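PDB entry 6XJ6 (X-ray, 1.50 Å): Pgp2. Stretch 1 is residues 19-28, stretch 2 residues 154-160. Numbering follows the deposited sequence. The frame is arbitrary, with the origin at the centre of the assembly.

Stretch 1 (19-28) SLGYYDDNVA
Stretch 2, residues 154-160: KKVFVMT

Two segments of one chain, at least 126 residues apart in sequence wherever they touch, pair as parallel strands at the end of stretch 1, with Ala 28 opposite Val 156, CA atoms 4.7 Å apart. Stretch 2 approaches through Lys 154 (-118/159) and Lys 155 (-79/116). Val 156 (-123/123), Phe 157 (-105/161), Val 158 (-126/119), Met 159 (-123/113) and Thr 160 (-119/120) are in β conformation. Stretch 1 reaches strand form at Val 27 (-144/167) and Ala 28 (-118/145). Before that it is mostly loop: Ser 19 at -63/-28, Leu 20 at -103/14, Gly 21 at 121/167, an extended Tyr 22 (-120/117) and Tyr 23 (-122/141), then Asp 24 at -69/-30, Asp 25 at -139/-178 and Asn 26 at -67/138.

Ala 28 makes both direct backbone hydrogen bonds. Its N donates to Lys 155 O (2.9 Å, 168°), and its O accepts from Phe 157 N (2.9 Å, 172°). One residue thus binds the two neighbours of its bridge partner, the parallel-sheet rule, and the two bonds, both nearly linear, define the register. Weaker CA-H...O contacts flank these bonds, Val 27 CA to Lys 155 O and Val 156 CA to Ala 28 O, each 3.4 Å. Where the ladder begins, a water donates to Asn 26 O (2.7 Å) and accepts from Lys 155 N (3.1 Å).

Ala 28 and Val 156 (chi1 t) project to the same face of the sheet, where Ala 28 CB meets Val 156 CG2 at 4.2 Å. Lys 154 (m, t, t, t) carries its aliphatic chain past the alanine, its CD 4.3 Å from Ala 28 CB. Lys 155 (t, p, t, t) sets its CG 4.1 Å from Val 27 CG1 before its end leads off. Both NZ atoms bond elsewhere in the structure.

Phe 157 (chi1 -65°, chi2 -66°) points toward stretch 1. Val 27 (m) brings CG1 to 3.8 Å from Phe 157 CE2, and Tyr 23 (chi1 -58°, chi2 -84°) brings CE1 to 3.7 Å from the same Phe 157 CE2. The ring planes lie 22° apart but are slid apart, centroids 5.7 Å apart, with little overlap. Tyr 23 OH donates to Leu 20 O at 2.7 Å, closing the loop on itself; the hydroxyl also bonds elsewhere in the structure. Gly 21 suits this fold: an ideal CB would clash with Tyr 23 OH and jam against the preceding carbonyl.

Further along, Met 159, all three chi angles t, places SD 4.0 Å from CD2 of Leu 20 (m, t), a dispersion contact beyond the paired backbones. Val 158 points away, alternating with Phe 157 and Met 159.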

ATOM      1  N   SER A  19      11.413   1.410   8.788  1.00 19.04           N
ATOM      2  CA  SER A  19      11.812   1.898   7.469  1.00 18.80           C
ATOM      3  C   SER A  19      10.969   1.308   6.343  1.00 17.95           C
ATOM      4  O   SER A  19      10.824   1.940   5.288  1.00 18.98           O
ATOM      5  CB  SER A  19      13.298   1.607   7.239  1.00 20.75           C
ATOM      6  OG  SER A  19      13.559   0.214   7.233  1.00 20.69           O
ATOM      7  N   LEU A  20      10.438   0.098   6.521  1.00 18.47           N
ATOM      8  CA  LEU A  20       9.535  -0.497   5.540  1.00 16.95           C
ATOM      9  C   LEU A  20       8.081  -0.431   5.982  1.00 15.98           C
ATOM     10  O   LEU A  20       7.228  -1.102   5.385  1.00 15.86           O
ATOM     11  CB  LEU A  20       9.934  -1.941   5.244  1.00 16.20           C
ATOM     12  CG  LEU A  20      11.342  -2.115   4.677  1.00 17.87           C
ATOM     13  CD1 LEU A  20      11.645  -3.587   4.446  1.00 18.85           C
ATOM     14  CD2 LEU A  20      11.535  -1.311   3.391  1.00 18.37           C
ATOM     15  N   GLY A  21       7.786   0.376   6.988  1.00 15.06           N
ATOM     16  CA  GLY A  21       6.450   0.517   7.531  1.00 15.81           C
ATOM     17  C   GLY A  21       6.398   0.170   9.009  1.00 14.97           C
ATOM     18  O   GLY A  21       7.313  -0.420   9.580  1.00 16.71           O
ATOM     19  N   TYR A  22       5.273   0.548   9.609  1.00 15.67           N
ATOM     20  CA  TYR A  22       4.960   0.284  11.009  1.00 15.91           C
ATOM     21  C   TYR A  22       3.680  -0.542  11.009  1.00 16.36           C
ATOM     22  O   TYR A  22       2.642  -0.075  10.525  1.00 16.97           O
ATOM     23  CB  TYR A  22       4.764   1.621  11.723  1.00 17.32           C
ATOM     24  CG  TYR A  22       4.493   1.603  13.213  1.00 17.72           C
ATOM     25  CD1 TYR A  22       5.239   0.821  14.082  1.00 19.20           C
ATOM     26  CD2 TYR A  22       3.515   2.427  13.753  1.00 19.04           C
ATOM     27  CE1 TYR A  22       4.992   0.842  15.446  1.00 21.42           C
ATOM     28  CE2 TYR A  22       3.263   2.457  15.111  1.00 19.83           C
ATOM     29  CZ  TYR A  22       4.003   1.663  15.953  1.00 20.04           C
ATOM     30  OH  TYR A  22       3.748   1.691  17.309  1.00 24.69           O
ATOM     31  N   TYR A  23       3.762  -1.772  11.511  1.00 16.70           N
ATOM     32  CA  TYR A  23       2.698  -2.756  11.370  1.00 16.54           C
ATOM     33  C   TYR A  23       2.219  -3.237  12.733  1.00 17.87           C
ATOM     34  O   TYR A  23       3.016  -3.475  13.647  1.00 20.17           O
ATOM     35  CB  TYR A  23       3.183  -3.945  10.532  1.00 17.33           C
ATOM     36  CG  TYR A  23       3.637  -3.494   9.170  1.00 16.12           C
ATOM     37  CD1 TYR A  23       2.721  -3.326   8.149  1.00 15.35           C
ATOM     38  CD2 TYR A  23       4.971  -3.175   8.916  1.00 17.23           C
ATOM     39  CE1 TYR A  23       3.108  -2.880   6.915  1.00 15.03           C
ATOM     40  CE2 TYR A  23       5.370  -2.726   7.666  1.00 16.57           C
ATOM     41  CZ  TYR A  23       4.423  -2.576   6.673  1.00 14.57           C
ATOM     42  OH  TYR A  23       4.765  -2.123   5.415  1.00 16.86           O
ATOM     43  N   ASP A  24       0.907  -3.428  12.846  1.00 18.61           N
ATOM     44  CA  ASP A  24       0.339  -3.848  14.120  1.00 19.38           C
ATOM     45  C   ASP A  24       0.726  -5.278  14.473  1.00 21.37           C
ATOM     46  O   ASP A  24       0.855  -5.605  15.658  1.00 25.80           O
ATOM     47  CB  ASP A  24      -1.178  -3.700  14.085  1.00 20.35           C
ATOM     48  CG  ASP A  24      -1.808  -3.964  15.429  1.00 26.06           C
ATOM     49  OD1 ASP A  24      -1.636  -3.134  16.342  1.00 31.77           O
ATOM     50  OD2 ASP A  24      -2.464  -5.004  15.569  1.00 28.60           O
ATOM     51  N   ASP A  25       0.936  -6.136  13.475  1.00 24.50           N
ATOM     52  CA  ASP A  25       1.345  -7.516  13.696  1.00 27.58           C
ATOM     53  C   ASP A  25       2.403  -7.878  12.658  1.00 24.80           C
ATOM     54  O   ASP A  25       2.815  -7.043  11.846  1.00 23.64           O
ATOM     55  CB  ASP A  25       0.128  -8.454  13.662  1.00 35.49           C
ATOM     56  CG  ASP A  25       0.449  -9.863  14.143  1.00 44.02           C
ATOM     57  OD1 ASP A  25       1.207 -10.008  15.129  1.00 44.35           O
ATOM     58  OD2 ASP A  25      -0.056 -10.828  13.527  1.00 48.76           O
ATOM     59  N   ASN A  26       2.851  -9.131  12.698  1.00 22.33           N
ATOM     60  CA  ASN A  26       3.927  -9.594  11.831  1.00 21.15           C
ATOM     61  C   ASN A  26       3.488  -9.612  10.376  1.00 20.54           C
ATOM     62  O   ASN A  26       2.383 -10.049  10.049  1.00 22.16           O
ATOM     63  CB  ASN A  26       4.334 -11.010  12.228  1.00 25.08           C
ATOM     64  CG  ASN A  26       5.017 -11.067  13.578  1.00 29.83           C
ATOM     65  OD1 ASN A  26       5.142 -10.057  14.272  1.00 30.37           O
ATOM     66  ND2 ASN A  26       5.460 -12.258  13.961  1.00 35.43           N
ATOM     67  N   VAL A  27       4.385  -9.169   9.499  1.00 18.58           N
ATOM     68  CA  VAL A  27       4.153  -9.153   8.062  1.00 18.08           C
ATOM     69  C   VAL A  27       5.466  -9.472   7.362  1.00 17.28           C
ATOM     70  O   VAL A  27       6.542  -9.458   7.959  1.00 20.68           O
ATOM     71  CB  VAL A  27       3.595  -7.798   7.555  1.00 18.57           C
ATOM     72  CG1 VAL A  27       2.313  -7.422   8.282  1.00 19.82           C
ATOM     73  CG2 VAL A  27       4.629  -6.684   7.694  1.00 18.94           C
ATOM     74  N   ALA A  28       5.362  -9.754   6.074  1.00 17.15           N
ATOM     75  CA  ALA A  28       6.512  -9.812   5.193  1.00 17.33           C
ATOM     76  C   ALA A  28       6.349  -8.742   4.128  1.00 15.65           C
ATOM     77  O   ALA A  28       5.231  -8.451   3.688  1.00 16.73           O
ATOM     78  CB  ALA A  28       6.637 -11.179   4.518  1.00 18.31           C
ATOM     79  N   LYS A 154       1.678 -16.097   5.464  1.00 25.92           N
ATOM     80  CA  LYS A 154       1.959 -14.799   6.045  1.00 25.70           C
ATOM     81  C   LYS A 154       1.103 -13.737   5.372  1.00 23.17           C
ATOM     82  O   LYS A 154       0.595 -13.926   4.260  1.00 22.78           O
ATOM     83  CB  LYS A 154       3.438 -14.428   5.864  1.00 21.81           C
ATOM     84  CG  LYS A 154       4.384 -15.304   6.664  1.00 30.34           C
ATOM     85  CD  LYS A 154       5.820 -14.856   6.499  1.00 38.23           C
ATOM     86  CE  LYS A 154       6.756 -15.697   7.359  1.00 39.61           C
ATOM     87  NZ  LYS A 154       8.182 -15.331   7.145  1.00 59.39           N
ATOM     88  N   LYS A 155       0.939 -12.617   6.072  1.00 20.15           N
ATOM     89  CA  LYS A 155       0.447 -11.390   5.459  1.00 17.98           C
ATOM     90  C   LYS A 155       1.611 -10.749   4.717  1.00 19.53           C
ATOM     91  O   LYS A 155       2.607 -10.357   5.335  1.00 18.39           O
ATOM     92  CB  LYS A 155      -0.079 -10.446   6.536  1.00 20.25           C
ATOM     93  CG  LYS A 155      -0.657  -9.136   6.012  1.00 30.85           C
ATOM     94  CD  LYS A 155      -1.939  -9.359   5.224  1.00 39.82           C
ATOM     95  CE  LYS A 155      -2.650  -8.044   4.929  1.00 47.29           C
ATOM     96  NZ  LYS A 155      -4.004  -8.254   4.334  1.00 52.44           N
ATOM     97  N   VAL A 156       1.493 -10.643   3.393  1.00 17.82           N
ATOM     98  CA  VAL A 156       2.611 -10.292   2.529  1.00 15.80           C
ATOM     99  C   VAL A 156       2.260  -9.058   1.714  1.00 16.38           C
ATOM    100  O   VAL A 156       1.270  -9.050   0.965  1.00 16.68           O
ATOM    101  CB  VAL A 156       3.014 -11.456   1.610  1.00 16.02           C
ATOM    102  CG1 VAL A 156       4.247 -11.094   0.802  1.00 18.15           C
ATOM    103  CG2 VAL A 156       3.278 -12.705   2.448  1.00 18.89           C
ATOM    104  N   PHE A 157       3.081  -8.028   1.848  1.00 15.34           N
ATOM    105  CA  PHE A 157       2.965  -6.815   1.061  1.00 14.66           C
ATOM    106  C   PHE A 157       4.037  -6.766  -0.019  1.00 14.83           C
ATOM    107  O   PHE A 157       5.066  -7.449   0.046  1.00 15.32           O
ATOM    108  CB  PHE A 157       3.071  -5.588   1.971  1.00 15.95           C
ATOM    109  CG  PHE A 157       1.946  -5.475   2.937  1.00 17.78           C
ATOM    110  CD1 PHE A 157       0.661  -5.238   2.486  1.00 20.07           C
ATOM    111  CD2 PHE A 157       2.154  -5.619   4.300  1.00 20.02           C
ATOM    112  CE1 PHE A 157      -0.390  -5.145   3.368  1.00 25.08           C
ATOM    113  CE2 PHE A 157       1.104  -5.519   5.186  1.00 24.49           C
ATOM    114  CZ  PHE A 157      -0.167  -5.288   4.728  1.00 26.48           C
ATOM    115  N   VAL A 158       3.777  -5.927  -1.020  1.00 15.77           N
ATOM    116  CA  VAL A 158       4.617  -5.781  -2.197  1.00 14.79           C
ATOM    117  C   VAL A 158       4.958  -4.306  -2.308  1.00 14.22           C
ATOM    118  O   VAL A 158       4.060  -3.469  -2.446  1.00 17.09           O
ATOM    119  CB  VAL A 158       3.881  -6.264  -3.456  1.00 15.86           C
ATOM    120  CG1 VAL A 158       4.632  -5.911  -4.740  1.00 17.33           C
ATOM    121  CG2 VAL A 158       3.639  -7.759  -3.354  1.00 19.26           C
ATOM    122  N   MET A 159       6.242  -3.993  -2.240  1.00 13.08           N
ATOM    123  CA  MET A 159       6.727  -2.625  -2.296  1.00 13.88           C
ATOM    124  C   MET A 159       7.693  -2.568  -3.469  1.00 13.80           C
ATOM    125  O   MET A 159       8.739  -3.218  -3.447  1.00 15.03           O
ATOM    126  CB  MET A 159       7.412  -2.273  -0.977  1.00 15.32           C
ATOM    127  CG  MET A 159       7.990  -0.884  -0.923  1.00 14.32           C
ATOM    128  SD  MET A 159       8.604  -0.531   0.730  1.00 16.34           S
ATOM    129  CE  MET A 159       9.515   0.973   0.419  1.00 18.91           C
ATOM    130  N   THR A 160       7.323  -1.833  -4.513  1.00 14.57           N
ATOM    131  CA  THR A 160       8.114  -1.771  -5.732  1.00 14.50           C
ATOM    132  C   THR A 160       8.573  -0.345  -5.982  1.00 13.85           C
ATOM    133  O   THR A 160       7.748   0.566  -6.124  1.00 15.13           O
ATOM    134  CB  THR A 160       7.334  -2.321  -6.916  1.00 15.79           C
ATOM    135  OG1 THR A 160       6.951  -3.665  -6.597  1.00 16.04           O
ATOM    136  CG2 THR A 160       8.188  -2.314  -8.173  1.00 16.34           C
TER
HETATM  137  O   HOH W   1       2.314 -12.476   8.798  1.00 29.18           O